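PDB 2DG8: putative tetR-family transcriptional regulatory protein from Streptomyces coelicolor, which probably binds operator DNA as a dimer through an N-terminal helix-turn-helix domain and regulates transcription. Local coordinates for the interface of chains A and B. Sequence-based numbering; all coordinates share one arbitrary frame. Chains: chain A/B, putative tetR-family transcriptional regulatory protein.

The interface of chains A and B. Residues chain A 162; chain B 119, 121-122, 125.
A:Arg162 reaches across the dimer interface to B:Glu122, and a salt bridge between their ends carries this patch. The guanidinium nitrogen NH2 of A:Arg162 donates a hydrogen bond to the carboxylate oxygen OE1 of B:Glu122 at 2.7 Å. The bond is distinctly bent, 122° at the hydrogen. OE1 is met from above the carboxylate plane and lies tilted from the guanidinium plane, and the two planes stand 90° apart. This is therefore not the paired, coplanar arrangement of arginine and carboxylate: NH1 of A:Arg162 is also near OE1, at 2.9 Å, but its N-H points elsewhere and makes no hydrogen bond. Much of the attraction is probably electrostatic, which tolerates such a crossing better than a directional bond would. Arginine suits its place because its long chain can carry a charge from a loop to the partner's helix, where a glutamate, its own chain bent at chi2, presents the opposite charge.

Another oxygen attends the same cation. The backbone carbonyl oxygen O of B:Ala119 lies in the guanidinium plane, at its edge, 3.8 Å from NH1 of A:Arg162, too far for a bond but likely to add favourable negative potential. Being made by the backbone, this contact asks nothing of the alanine side chain.

Nearer the arginine backbone the contact is apolar. CB of A:Arg162 rests 3.8 Å from the ring carbon CG of B:His125, whose imidazole supplies a flat group beside the arginine's stem. CG of A:Arg162 is anti to the backbone N (chi1 174°), and bends at chi2 and chi3 then fold the long chain round towards B:Glu122. Replacing A:Arg162 with an alanine would probably leave the carboxylate of B:Glu122 without its cationic mate across the interface.

A:Arg162 belongs to a loop between helices 141-159 and 167-177, while B:Glu122 and B:His125 lie one turn apart near the start of helix 121-135, just after the 3-10 turn 118-120 that holds B:Ala119. Two-fold symmetry repeats the contact with the chains exchanged, in a dimer typical of TetR regulators.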
ATOM      1  N   ARG A 162       8.743   9.949  -7.177  1.00 48.64           N
ATOM      2  CA  ARG A 162       9.388  11.249  -7.152  1.00 51.23           C
ATOM      3  C   ARG A 162       9.062  11.781  -8.536  1.00 50.89           C
ATOM      4  O   ARG A 162       8.877  12.982  -8.727  1.00 52.07           O
ATOM      5  CB  ARG A 162      10.901  11.105  -6.972  1.00 55.18           C
ATOM      6  CG  ARG A 162      11.675  12.414  -7.080  1.00 59.94           C
ATOM      7  CD  ARG A 162      11.172  13.450  -6.082  1.00 65.47           C
ATOM      8  NE  ARG A 162      11.502  13.121  -4.696  1.00 68.47           N
ATOM      9  CZ  ARG A 162      12.722  13.206  -4.172  1.00 70.07           C
ATOM     10  NH1 ARG A 162      12.921  12.886  -2.900  1.00 71.23           N
ATOM     11  NH2 ARG A 162      13.741  13.616  -4.917  1.00 70.03           N
TER
ATOM     12  N   ALA B 119       9.020  13.869   1.253  1.00 43.04           N
ATOM     13  CA  ALA B 119      10.473  13.799   1.366  1.00 42.80           C
ATOM     14  C   ALA B 119      10.928  12.346   1.325  1.00 43.43           C
ATOM     15  O   ALA B 119      11.943  12.010   0.707  1.00 43.13           O
ATOM     16  CB  ALA B 119      10.930  14.449   2.655  1.00 43.68           C
ATOM     17  N   ARG B 121       9.568  10.031  -0.237  1.00 39.02           N
ATOM     18  CA  ARG B 121       9.280   9.403  -1.520  1.00 39.45           C
ATOM     19  C   ARG B 121      10.561   9.209  -2.316  1.00 41.75           C
ATOM     20  O   ARG B 121      10.552   8.625  -3.400  1.00 40.15           O
ATOM     21  CB  ARG B 121       8.264  10.228  -2.315  1.00 37.85           C
ATOM     22  CG  ARG B 121       6.873  10.151  -1.711  1.00 36.93           C
ATOM     23  CD  ARG B 121       5.840  10.983  -2.443  1.00 33.68           C
ATOM     24  NE  ARG B 121       4.664  11.174  -1.595  1.00 35.16           N
ATOM     25  CZ  ARG B 121       3.592  11.886  -1.930  1.00 35.88           C
ATOM     26  NH1 ARG B 121       2.582  12.004  -1.075  1.00 33.20           N
ATOM     27  NH2 ARG B 121       3.521  12.474  -3.121  1.00 35.78           N
ATOM     28  N   GLU B 122      11.663   9.697  -1.755  1.00 42.45           N
ATOM     29  CA  GLU B 122      12.978   9.586  -2.365  1.00 46.18           C
ATOM     30  C   GLU B 122      13.450   8.136  -2.287  1.00 47.42           C
ATOM     31  O   GLU B 122      14.028   7.601  -3.236  1.00 48.11           O
ATOM     32  CB  GLU B 122      13.967  10.491  -1.618  1.00 49.51           C
ATOM     33  CG  GLU B 122      15.423  10.322  -2.027  1.00 54.71           C
ATOM     34  CD  GLU B 122      15.706  10.834  -3.428  1.00 59.39           C
ATOM     35  OE1 GLU B 122      15.610  12.062  -3.645  1.00 60.82           O
ATOM     36  OE2 GLU B 122      16.023  10.008  -4.314  1.00 62.74           O
ATOM     37  N   HIS B 125      11.107   5.829  -4.168  1.00 41.53           N
ATOM     38  CA  HIS B 125      11.461   6.008  -5.571  1.00 43.29           C
ATOM     39  C   HIS B 125      12.680   5.136  -5.890  1.00 42.94           C
ATOM     40  O   HIS B 125      12.708   4.424  -6.896  1.00 40.82           O
ATOM     41  CB  HIS B 125      11.819   7.471  -5.840  1.00 44.12           C
ATOM     42  CG  HIS B 125      12.573   7.682  -7.113  1.00 46.22           C
ATOM     43  ND1 HIS B 125      11.957   7.719  -8.346  1.00 48.21           N
ATOM     44  CD2 HIS B 125      13.898   7.833  -7.349  1.00 47.71           C
ATOM     45  CE1 HIS B 125      12.870   7.883  -9.286  1.00 49.78           C
ATOM     46  NE2 HIS B 125      14.056   7.954  -8.709  1.00 49.87           N
TER